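Local coordinates for uncharacterized ATP-binding protein MJ1010 (Methanocaldococcus jannaschii DSM 2661, PDB 3BJO), which is of unknown function but may bind ATP, represented here by its C-terminal domain of the helix-turn-helix clan, at residues K20-N25 / Y70-K75; S24-I29 / I42-I47; K52-K55 / E59-V62; L88-Q91 / V95-A98. All coordinates share one frame; numbering follows the deposited sequence.

Contact 1: K20-N25 / Y70-K75; sequences KDFLSN and YVYLVK
F22, near the C-terminal end of the long helix 3-24, pushes its ring toward helix 67-75 and meets Y72 and L73 there. This is helix-to-helix packing in the hydrophobic core of a small alpha+beta domain of the helix-turn-helix clan. The F22 and Y72 side chains approach from opposite directions, each ring pointing at the helix that bears the other. Both have CG anti to the backbone N (chi1 167° for F22 and 178° for Y72), and this carries the rings out into the space between the helices. They meet rim to rim, with neither ring over the face of the other; the centroids are 5.8 Å apart and the planes are turned by 31°. CZ of F22 comes within 3.6 Å of CE2 of Y72, and CE1 of F22 lies equally close to that same carbon. L73 arrives differently: its side chain crosses that of F22 at about a right angle and sets CD2 against F22 CZ at 3.9 Å. The distal end of the F22 ring thus meets both a tyrosine rim and a leucine methyl. I47 of helix 44-52 also touches F22, Y72 and L73, so a third helix takes part in the same cluster. The phenol oxygen is tied to the end of helix 3-24 through a water molecule. This water donates to F22 O at 2.8 Å, accepts from N25 ND2 at 3.0 Å, and is hydrogen-bonded to Y72 OH, also at 3.0 Å.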
loop_
_atom_site.group_PDB
_atom_site.type_symbol
_atom_site.label_atom_id
_atom_site.label_comp_id
_atom_site.label_asym_id
_atom_site.label_seq_id
_atom_site.Cartn_x
_atom_site.Cartn_y
_atom_site.Cartn_z
ATOM N N LYS A 20 5.398 -7.689 2.955
ATOM C CA LYS A 20 6.245 -7.861 4.153
ATOM C C LYS A 20 7.661 -7.323 3.946
ATOM O O LYS A 20 8.235 -6.703 4.856
ATOM C CB LYS A 20 6.355 -9.350 4.540
ATOM C CG LYS A 20 5.197 -9.833 5.374
ATOM C CD LYS A 20 5.448 -11.283 5.802
ATOM C CE LYS A 20 4.536 -11.769 6.928
ATOM N NZ LYS A 20 4.786 -13.244 7.120
ATOM N N ASP A 21 8.216 -7.608 2.760
ATOM C CA ASP A 21 9.509 -7.082 2.373
ATOM C C ASP A 21 9.460 -5.547 2.259
ATOM O O ASP A 21 10.346 -4.866 2.758
ATOM C CB ASP A 21 9.955 -7.668 1.029
ATOM C CG ASP A 21 10.527 -9.106 1.151
ATOM O OD1 ASP A 21 10.446 -9.753 2.231
ATOM O OD2 ASP A 21 11.073 -9.606 0.133
ATOM N N PHE A 22 8.442 -5.023 1.572
ATOM C CA PHE A 22 8.230 -3.570 1.466
ATOM C C PHE A 22 8.266 -2.923 2.849
ATOM O O PHE A 22 8.912 -1.876 3.067
ATOM C CB PHE A 22 6.861 -3.261 0.786
ATOM C CG PHE A 22 6.414 -1.804 0.919
ATOM C CD1 PHE A 22 7.005 -0.796 0.149
ATOM C CD2 PHE A 22 5.445 -1.455 1.824
ATOM C CE1 PHE A 22 6.598 0.504 0.260
ATOM C CE2 PHE A 22 5.036 -0.115 1.984
ATOM C CZ PHE A 22 5.609 0.858 1.175
ATOM N N LEU A 23 7.518 -3.520 3.772
ATOM C CA LEU A 23 7.299 -2.898 5.070
ATOM C C LEU A 23 8.566 -3.062 5.927
ATOM O O LEU A 23 8.964 -2.138 6.625
ATOM C CB LEU A 23 6.109 -3.569 5.759
ATOM C CG LEU A 23 4.717 -3.276 5.201
ATOM C CD1 LEU A 23 3.688 -4.051 6.017
ATOM C CD2 LEU A 23 4.483 -1.768 5.300
ATOM N N SER A 24 9.221 -4.219 5.829
ATOM C CA SER A 24 10.461 -4.446 6.598
ATOM C C SER A 24 11.585 -3.505 6.165
ATOM O O SER A 24 12.424 -3.114 6.969
ATOM C CB SER A 24 10.928 -5.886 6.478
ATOM O OG SER A 24 10.006 -6.734 7.126
ATOM N N ASN A 25 11.576 -3.116 4.905
ATOM C CA ASN A 25 12.606 -2.206 4.357
ATOM C C ASN A 25 12.490 -0.851 5.024
ATOM O O ASN A 25 13.395 -0.035 4.954
ATOM C CB ASN A 25 12.336 -2.003 2.864
ATOM C CG ASN A 25 13.376 -1.114 2.188
ATOM O OD1 ASN A 25 14.590 -1.424 2.178
ATOM N ND2 ASN A 25 12.909 -0.006 1.608
ATOM N N TYR A 70 0.673 9.009 0.741
ATOM C CA TYR A 70 0.051 8.255 -0.339
ATOM C C TYR A 70 0.801 8.359 -1.676
ATOM O O TYR A 70 0.736 7.427 -2.490
ATOM C CB TYR A 70 -1.479 8.493 -0.443
ATOM C CG TYR A 70 -1.948 9.866 -0.959
ATOM C CD1 TYR A 70 -2.609 10.780 -0.104
ATOM C CD2 TYR A 70 -1.780 10.203 -2.282
ATOM C CE1 TYR A 70 -3.068 12.024 -0.596
ATOM C CE2 TYR A 70 -2.223 11.418 -2.789
ATOM C CZ TYR A 70 -2.850 12.319 -1.947
ATOM O OH TYR A 70 -3.230 13.501 -2.479
ATOM N N VAL A 71 1.476 9.488 -1.938
ATOM C CA VAL A 71 2.354 9.574 -3.134
ATOM C C VAL A 71 3.445 8.478 -3.101
ATOM O O VAL A 71 3.718 7.830 -4.116
ATOM C CB VAL A 71 2.988 10.947 -3.287
ATOM C CG1 VAL A 71 4.223 10.902 -4.246
ATOM C CG2 VAL A 71 1.945 11.936 -3.825
ATOM N N TYR A 72 4.053 8.273 -1.929
ATOM C CA TYR A 72 5.045 7.202 -1.781
ATOM C C TYR A 72 4.395 5.855 -2.096
ATOM O O TYR A 72 4.960 5.054 -2.829
ATOM C CB TYR A 72 5.656 7.240 -0.354
ATOM C CG TYR A 72 6.673 6.141 -0.053
ATOM C CD1 TYR A 72 7.967 6.195 -0.558
ATOM C CD2 TYR A 72 6.322 5.038 0.720
ATOM C CE1 TYR A 72 8.906 5.154 -0.282
ATOM C CE2 TYR A 72 7.239 4.009 0.989
ATOM C CZ TYR A 72 8.516 4.090 0.484
ATOM O OH TYR A 72 9.380 3.063 0.740
ATOM N N LEU A 73 3.188 5.620 -1.562
ATOM C CA LEU A 73 2.531 4.305 -1.682
ATOM C C LEU A 73 2.053 4.042 -3.127
ATOM O O LEU A 73 1.969 2.905 -3.565
ATOM C CB LEU A 73 1.339 4.229 -0.722
ATOM C CG LEU A 73 1.659 4.155 0.791
ATOM C CD1 LEU A 73 0.383 4.340 1.631
ATOM C CD2 LEU A 73 2.249 2.805 1.095
ATOM N N VAL A 74 1.755 5.117 -3.862
ATOM C CA VAL A 74 1.467 5.010 -5.285
ATOM C C VAL A 74 2.767 4.760 -6.050
ATOM O O VAL A 74 2.831 3.863 -6.862
ATOM C CB VAL A 74 0.694 6.267 -5.820
ATOM C CG1 VAL A 74 0.495 6.178 -7.379
ATOM C CG2 VAL A 74 -0.655 6.369 -5.106
ATOM N N LYS A 75 3.806 5.545 -5.770
ATOM C CA LYS A 75 5.093 5.394 -6.455
ATOM C C LYS A 75 5.547 3.947 -6.342
ATOM O O LYS A 75 6.066 3.359 -7.301
ATOM C CB LYS A 75 6.139 6.298 -5.815
ATOM C CG LYS A 75 7.498 6.326 -6.521
ATOM C CD LYS A 75 8.645 6.613 -5.513
ATOM C CE LYS A 75 10.055 6.343 -6.141
ATOM N NZ LYS A 75 10.257 4.891 -6.509
HETATM O O HOH W 1 9.904 0.297 1.635
#

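Contact 2: S24-I29 / I42-I47; sequences SNLDYI and IRKEDI
K44 and D27 run side by side in the same direction and end in a salt bridge, in which NZ of K44 donates to OD1 of D27 at 2.5 Å, nearly along the carboxylate C-O bond. The lysine chain is extended all the way, with CG anti to the backbone N (chi1 -165°), and its CG rests 3.7 Å from CB of L26. The backbone N of K44, in the first turn of its helix, is satisfied by a water that it reaches at 3.0 Å; the same water donates to I29 O at 2.9 Å. The type I turn from S24 to D27, closed by D27 N bonding to S24 O, leads out of helix 3-24, and through D27 and L26 it is joined to the start of helix 44-52. R43 is the N-cap of that helix. Its backbone N donates to OD2 of D46 from above the carboxylate plane, while its NH2 forms a salt bridge to D46 OD1 at 3.1 Å. Without the lysine chain, as with an alanine here, the D27 carboxylate is likely to lose its cationic mate and L26 CB the packing of K44 CG. Deeper in, L26 and I47 meet tip to tip, CD1 to CD1 at 3.6 Å.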
loop_
_atom_site.group_PDB
_atom_site.type_symbol
_atom_site.label_atom_id
_atom_site.label_comp_id
_atom_site.label_asym_id
_atom_site.label_seq_id
_atom_site.Cartn_x
_atom_site.Cartn_y
_atom_site.Cartn_z
ATOM N N SER A 24 9.221 -4.219 5.829
ATOM C CA SER A 24 10.461 -4.446 6.598
ATOM C C SER A 24 11.585 -3.505 6.165
ATOM O O SER A 24 12.424 -3.114 6.969
ATOM C CB SER A 24 10.928 -5.886 6.478
ATOM O OG SER A 24 10.006 -6.734 7.126
ATOM N N ASN A 25 11.576 -3.116 4.905
ATOM C CA ASN A 25 12.606 -2.206 4.357
ATOM C C ASN A 25 12.490 -0.851 5.024
ATOM O O ASN A 25 13.395 -0.035 4.954
ATOM C CB ASN A 25 12.336 -2.003 2.864
ATOM C CG ASN A 25 13.376 -1.114 2.188
ATOM O OD1 ASN A 25 14.590 -1.424 2.178
ATOM N ND2 ASN A 25 12.909 -0.006 1.608
ATOM N N LEU A 26 11.334 -0.590 5.625
ATOM C CA LEU A 26 11.126 0.723 6.308
ATOM C C LEU A 26 11.660 0.761 7.719
ATOM O O LEU A 26 11.614 1.828 8.365
ATOM C CB LEU A 26 9.655 1.119 6.315
ATOM C CG LEU A 26 8.967 1.126 4.951
ATOM C CD1 LEU A 26 7.436 1.371 5.239
ATOM C CD2 LEU A 26 9.587 2.229 4.080
ATOM N N ASP A 27 12.148 -0.363 8.236
ATOM C CA ASP A 27 12.621 -0.384 9.631
ATOM C C ASP A 27 13.728 0.597 9.915
ATOM O O ASP A 27 13.751 1.183 10.980
ATOM C CB ASP A 27 13.103 -1.789 10.058
ATOM C CG ASP A 27 11.974 -2.830 10.090
ATOM O OD1 ASP A 27 10.777 -2.463 10.036
ATOM O OD2 ASP A 27 12.295 -4.027 10.127
ATOM N N TYR A 28 14.698 0.720 9.006
ATOM C CA TYR A 28 15.879 1.577 9.231
ATOM C C TYR A 28 15.977 2.697 8.198
ATOM O O TYR A 28 17.025 3.264 8.012
ATOM C CB TYR A 28 17.178 0.725 9.288
ATOM C CG TYR A 28 16.973 -0.418 10.237
ATOM C CD1 TYR A 28 16.777 -0.189 11.600
ATOM C CD2 TYR A 28 16.865 -1.711 9.764
ATOM C CE1 TYR A 28 16.510 -1.269 12.482
ATOM C CE2 TYR A 28 16.622 -2.784 10.624
ATOM C CZ TYR A 28 16.403 -2.565 11.961
ATOM O OH TYR A 28 16.113 -3.658 12.771
ATOM N N ILE A 29 14.870 2.985 7.528
ATOM C CA ILE A 29 14.825 3.973 6.444
ATOM C C ILE A 29 13.603 4.869 6.637
ATOM O O ILE A 29 12.474 4.361 6.890
ATOM C CB ILE A 29 14.828 3.250 5.020
ATOM C CG1 ILE A 29 16.230 2.678 4.730
ATOM C CG2 ILE A 29 14.304 4.177 3.879
ATOM C CD1 ILE A 29 16.313 1.626 3.567
ATOM N N ILE A 42 9.076 10.811 5.433
ATOM C CA ILE A 42 8.013 10.115 6.141
ATOM C C ILE A 42 8.596 8.907 6.848
ATOM O O ILE A 42 9.733 8.519 6.579
ATOM C CB ILE A 42 6.857 9.634 5.166
ATOM C CG1 ILE A 42 7.396 8.692 4.085
ATOM C CG2 ILE A 42 6.141 10.849 4.526
ATOM C CD1 ILE A 42 6.360 8.200 3.133
ATOM N N ARG A 43 7.759 8.305 7.696
ATOM C CA ARG A 43 8.134 7.276 8.662
ATOM C C ARG A 43 7.287 6.044 8.456
ATOM O O ARG A 43 6.119 6.138 8.065
ATOM C CB ARG A 43 7.828 7.767 10.098
ATOM C CG ARG A 43 8.515 9.000 10.534
ATOM C CD ARG A 43 8.271 9.203 12.070
ATOM N NE ARG A 43 6.866 9.609 12.293
ATOM C CZ ARG A 43 6.062 9.173 13.273
ATOM N NH1 ARG A 43 6.464 8.265 14.169
ATOM N NH2 ARG A 43 4.824 9.636 13.340
ATOM N N LYS A 44 7.869 4.891 8.768
ATOM C CA LYS A 44 7.152 3.607 8.769
ATOM C C LYS A 44 5.799 3.732 9.441
ATOM O O LYS A 44 4.794 3.248 8.913
ATOM C CB LYS A 44 7.928 2.541 9.514
ATOM C CG LYS A 44 7.372 1.131 9.192
ATOM C CD LYS A 44 8.125 0.034 9.900
ATOM C CE LYS A 44 7.537 -1.335 9.533
ATOM N NZ LYS A 44 8.266 -2.458 10.226
ATOM N N GLU A 45 5.770 4.378 10.604
ATOM C CA GLU A 45 4.536 4.485 11.379
ATOM C C GLU A 45 3.429 5.118 10.543
ATOM O O GLU A 45 2.320 4.695 10.608
ATOM C CB GLU A 45 4.745 5.282 12.688
ATOM C CG GLU A 45 5.927 4.830 13.536
ATOM C CD GLU A 45 7.279 5.262 12.948
ATOM O OE1 GLU A 45 7.672 6.421 13.116
ATOM O OE2 GLU A 45 7.956 4.441 12.330
ATOM N N ASP A 46 3.756 6.154 9.772
ATOM C CA ASP A 46 2.763 6.899 8.986
ATOM C C ASP A 46 2.212 6.002 7.859
ATOM O O ASP A 46 1.009 6.034 7.495
ATOM C CB ASP A 46 3.412 8.151 8.320
ATOM C CG ASP A 46 4.117 9.110 9.326
ATOM O OD1 ASP A 46 3.672 9.155 10.515
ATOM O OD2 ASP A 46 5.138 9.785 8.909
ATOM N N ILE A 47 3.125 5.231 7.286
ATOM C CA ILE A 47 2.799 4.337 6.196
ATOM C C ILE A 47 1.828 3.217 6.673
ATOM O O ILE A 47 0.822 2.924 6.004
ATOM C CB ILE A 47 4.123 3.768 5.602
ATOM C CG1 ILE A 47 4.809 4.867 4.769
ATOM C CG2 ILE A 47 3.830 2.522 4.701
ATOM C CD1 ILE A 47 6.342 4.756 4.608
HETATM O O HOH W 2 10.816 4.796 9.213
#

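Contact 3: K52-K55 / E59-V62; sequences KLFK and EIEV. With FMT (formic acid), chain B.
In the turn that leads from helix 44-52 into the edge strand 60-61, F54 and L53 receive the side chain of I60. The contact is apolar, and the F54 ring is its platform: CG1 of I60 stands 3.5 Å from the F54 ring centroid and 12° off the ring normal, a CH-pi contact over one face. CB of I60 lies nearer the ring's far end, 3.5 Å from F54 CZ. L53 meets the isoleucine at about a right angle; its CD1 is 4.0 Å from CG2 of I60, and its carbonyl O is 3.5 Å from CD1 of I60. With CG anti to the carbonyl carbon (chi1 -71°), F54 turns its ring beneath the strand, where L79, L88 and P90 also touch it. Shortening F54 to a leucine would probably deprive I60 CG1 of the aromatic face on which it rests. On the strand's backbone, E61 N donates almost straight, at 176°, to O1 of a formic acid molecule 2.9 Å away; this molecule, probably from the crystallisation liquor, is also bonded to K64 NZ. The three-stranded antiparallel sheet of order 1-3-2, in a domain of the helix-turn-helix clan, is consistent with a winged helix.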
loop_
_atom_site.group_PDB
_atom_site.type_symbol
_atom_site.label_atom_id
_atom_site.label_comp_id
_atom_site.label_asym_id
_atom_site.label_seq_id
_atom_site.Cartn_x
_atom_site.Cartn_y
_atom_site.Cartn_z
ATOM N N LYS A 52 -3.446 0.643 7.158
ATOM C CA LYS A 52 -4.361 -0.030 8.052
ATOM C C LYS A 52 -5.789 0.394 7.730
ATOM O O LYS A 52 -6.754 -0.340 7.997
ATOM C CB LYS A 52 -4.004 0.236 9.521
ATOM C CG LYS A 52 -3.082 -0.854 10.090
ATOM C CD LYS A 52 -2.279 -0.459 11.341
ATOM C CE LYS A 52 -3.090 -0.068 12.510
ATOM N NZ LYS A 52 -2.336 -0.246 13.829
ATOM N N LEU A 53 -5.921 1.559 7.107
ATOM C CA LEU A 53 -7.258 2.092 6.782
ATOM C C LEU A 53 -7.964 1.160 5.781
ATOM O O LEU A 53 -9.190 1.064 5.742
ATOM C CB LEU A 53 -7.166 3.514 6.212
ATOM C CG LEU A 53 -6.852 4.668 7.178
ATOM C CD1 LEU A 53 -6.680 6.017 6.404
ATOM C CD2 LEU A 53 -7.932 4.833 8.275
ATOM N N PHE A 54 -7.166 0.461 4.992
ATOM C CA PHE A 54 -7.704 -0.402 3.956
ATOM C C PHE A 54 -8.103 -1.773 4.516
ATOM O O PHE A 54 -8.575 -2.636 3.769
ATOM C CB PHE A 54 -6.641 -0.581 2.862
ATOM C CG PHE A 54 -6.414 0.675 2.032
ATOM C CD1 PHE A 54 -7.156 0.900 0.862
ATOM C CD2 PHE A 54 -5.513 1.654 2.449
ATOM C CE1 PHE A 54 -6.982 2.100 0.099
ATOM C CE2 PHE A 54 -5.314 2.842 1.678
ATOM C CZ PHE A 54 -6.049 3.051 0.503
ATOM N N LYS A 55 -7.935 -1.988 5.821
ATOM C CA LYS A 55 -8.310 -3.290 6.402
ATOM C C LYS A 55 -9.813 -3.504 6.355
ATOM O O LYS A 55 -10.268 -4.606 6.092
ATOM C CB LYS A 55 -7.768 -3.475 7.824
ATOM C CG LYS A 55 -6.270 -3.901 7.842
ATOM C CD LYS A 55 -5.695 -3.790 9.233
ATOM C CE LYS A 55 -6.193 -4.934 10.090
ATOM N NZ LYS A 55 -5.959 -4.674 11.516
ATOM N N GLU A 59 -11.781 1.159 -0.687
ATOM C CA GLU A 59 -11.553 2.466 -1.280
ATOM C C GLU A 59 -11.492 3.544 -0.211
ATOM O O GLU A 59 -12.452 3.733 0.545
ATOM C CB GLU A 59 -12.659 2.790 -2.295
ATOM C CG GLU A 59 -12.433 4.101 -3.052
ATOM C CD GLU A 59 -13.528 4.403 -4.099
ATOM O OE1 GLU A 59 -14.669 3.873 -3.984
ATOM O OE2 GLU A 59 -13.244 5.202 -5.029
ATOM N N ILE A 60 -10.366 4.252 -0.164
ATOM C CA ILE A 60 -10.092 5.217 0.924
ATOM C C ILE A 60 -9.923 6.670 0.451
ATOM O O ILE A 60 -9.214 6.941 -0.499
ATOM C CB ILE A 60 -8.870 4.786 1.769
ATOM C CG1 ILE A 60 -9.151 3.453 2.516
ATOM C CG2 ILE A 60 -8.440 5.902 2.814
ATOM C CD1 ILE A 60 -10.329 3.502 3.542
ATOM N N GLU A 61 -10.556 7.595 1.146
ATOM C CA GLU A 61 -10.414 9.035 0.831
ATOM C C GLU A 61 -9.007 9.589 1.047
ATOM O O GLU A 61 -8.405 9.383 2.125
ATOM C CB GLU A 61 -11.416 9.821 1.646
ATOM C CG GLU A 61 -12.861 9.627 1.126
ATOM C CD GLU A 61 -13.895 10.081 2.104
ATOM O OE1 GLU A 61 -13.532 10.520 3.200
ATOM O OE2 GLU A 61 -15.089 10.001 1.785
ATOM N N VAL A 62 -8.476 10.297 0.041
ATOM C CA VAL A 62 -7.114 10.828 0.159
ATOM C C VAL A 62 -6.982 11.812 1.346
ATOM O O VAL A 62 -5.892 12.023 1.856
ATOM C CB VAL A 62 -6.620 11.533 -1.113
ATOM C CG1 VAL A 62 -6.545 10.577 -2.266
ATOM C CG2 VAL A 62 -7.488 12.761 -1.479
HETATM C C FMT B . -13.520 6.463 2.971
HETATM O O1 FMT B . -12.350 6.757 3.226
HETATM O O2 FMT B . -13.930 6.188 1.851
#

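Contact 4: L88-Q91 / V95-A98; sequences LKPQ and VWNA
W96, on the C-terminal helix 93-102, lies beside P90 of strand 87-90, the two side chains pointing the same way. Its CB already touches the proline, 3.7 Å from P90 CG. With CG anti to the backbone N (chi1 -162°), the indole then runs along the pyrrolidine: CG of W96 is 3.9 Å from P90 CG, and CD1 comes closest at 3.6 Å. The approach to the ring is oblique, and P90 CG is the proline atom that touches it. One atom further on, NE1 of W96 donates to the carbonyl O of F54, which satisfies the indole N-H in the turn before strand 60-61. The ring system also makes a T-shaped contact with Y58 and a cation-pi contact with K100, so it is gripped by partners beyond the proline. Next to it, CB of P90 faces CG1 of V95 at 3.9 Å, and the backbone N of W96 is 3.7 Å from the same P90 CB. Strand 87-90 is the middle strand of the three-stranded sheet, between 60-61 and 79-82, while helix 93-102 turns V95 and A98 to helix 3-24 at E15 and I16, lying between sheet and long helix.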
loop_
_atom_site.group_PDB
_atom_site.type_symbol
_atom_site.label_atom_id
_atom_site.label_comp_id
_atom_site.label_asym_id
_atom_site.label_seq_id
_atom_site.Cartn_x
_atom_site.Cartn_y
_atom_site.Cartn_z
ATOM N N LEU A 88 -8.240 6.449 -3.000
ATOM C CA LEU A 88 -7.144 5.578 -3.293
ATOM C C LEU A 88 -7.702 4.157 -3.156
ATOM O O LEU A 88 -8.676 3.929 -2.376
ATOM C CB LEU A 88 -6.030 5.811 -2.252
ATOM C CG LEU A 88 -5.252 7.115 -2.300
ATOM C CD1 LEU A 88 -4.914 7.576 -0.841
ATOM C CD2 LEU A 88 -3.969 6.877 -3.133
ATOM N N LYS A 89 -7.116 3.206 -3.891
ATOM C CA LYS A 89 -7.475 1.786 -3.727
ATOM C C LYS A 89 -6.180 0.998 -3.806
ATOM O O LYS A 89 -5.232 1.485 -4.392
ATOM C CB LYS A 89 -8.415 1.296 -4.860
ATOM C CG LYS A 89 -9.845 1.908 -4.892
ATOM C CD LYS A 89 -10.681 1.356 -6.114
ATOM C CE LYS A 89 -12.085 1.980 -6.192
ATOM N NZ LYS A 89 -12.857 1.507 -7.422
ATOM N N PRO A 90 -6.140 -0.236 -3.258
ATOM C CA PRO A 90 -4.972 -1.091 -3.497
ATOM C C PRO A 90 -4.786 -1.358 -4.997
ATOM O O PRO A 90 -5.758 -1.313 -5.744
ATOM C CB PRO A 90 -5.315 -2.402 -2.756
ATOM C CG PRO A 90 -6.343 -2.006 -1.730
ATOM C CD PRO A 90 -7.151 -0.897 -2.405
ATOM N N GLN A 91 -3.551 -1.582 -5.448
ATOM C CA GLN A 91 -3.328 -1.724 -6.897
ATOM C C GLN A 91 -3.883 -2.997 -7.442
ATOM O O GLN A 91 -4.035 -3.118 -8.643
ATOM C CB GLN A 91 -1.867 -1.596 -7.297
ATOM C CG GLN A 91 -1.462 -0.168 -7.393
ATOM C CD GLN A 91 -0.376 0.069 -8.382
ATOM O OE1 GLN A 91 0.020 -0.856 -9.119
ATOM N NE2 GLN A 91 0.128 1.325 -8.426
ATOM N N VAL A 95 -2.960 -7.155 -3.383
ATOM C CA VAL A 95 -2.433 -6.142 -2.485
ATOM C C VAL A 95 -3.421 -5.985 -1.328
ATOM O O VAL A 95 -3.001 -6.001 -0.187
ATOM C CB VAL A 95 -2.124 -4.772 -3.197
ATOM C CG1 VAL A 95 -1.693 -3.756 -2.150
ATOM C CG2 VAL A 95 -0.995 -4.931 -4.317
ATOM N N TRP A 96 -4.724 -5.831 -1.621
ATOM C CA TRP A 96 -5.731 -5.727 -0.545
ATOM C C TRP A 96 -5.670 -6.869 0.456
ATOM O O TRP A 96 -5.621 -6.660 1.687
ATOM C CB TRP A 96 -7.150 -5.610 -1.123
ATOM C CG TRP A 96 -8.171 -5.085 -0.143
ATOM C CD1 TRP A 96 -8.011 -4.061 0.771
ATOM C CD2 TRP A 96 -9.516 -5.542 0.008
ATOM N NE1 TRP A 96 -9.182 -3.869 1.489
ATOM C CE2 TRP A 96 -10.119 -4.758 1.045
ATOM C CE3 TRP A 96 -10.278 -6.541 -0.630
ATOM C CZ2 TRP A 96 -11.460 -4.933 1.448
ATOM C CZ3 TRP A 96 -11.598 -6.737 -0.207
ATOM C CH2 TRP A 96 -12.175 -5.936 0.821
ATOM N N ASN A 97 -5.711 -8.095 -0.071
ATOM C CA ASN A 97 -5.644 -9.253 0.780
ATOM C C ASN A 97 -4.377 -9.208 1.648
ATOM O O ASN A 97 -4.418 -9.503 2.833
ATOM C CB ASN A 97 -5.647 -10.536 -0.048
ATOM C CG ASN A 97 -5.569 -11.771 0.833
ATOM O OD1 ASN A 97 -6.508 -12.069 1.590
ATOM N ND2 ASN A 97 -4.396 -12.441 0.813
ATOM N N ALA A 98 -3.237 -8.877 1.049
ATOM C CA ALA A 98 -1.986 -8.838 1.810
ATOM C C ALA A 98 -2.084 -7.824 2.986
ATOM O O ALA A 98 -1.734 -8.122 4.145
ATOM C CB ALA A 98 -0.850 -8.518 0.854
#

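All four contacts lie in one domain. Contacts 1 and 2 have centres 8 Å apart, start from the same part of the chain, the C-terminal end of helix 3-24 and the loop that follows, and share S24 and N25; they join it to helices 67-75 and 44-52, and touch each other through Y72 and I47. Contacts 3 and 4, with centres 9 Å apart, meet across neighbouring strands 60-61 and 87-90, where I60 O and L88 N probably hydrogen-bond. Contact 3 is nested in the chain loop that contact 1 closes, whereas contact 4 follows it in series. Helix 67-75 bridges the halves: Y70 touches both V62 and L88. Together they join the long helix, shorter helices and three-stranded sheet, consistent with a winged-helix domain.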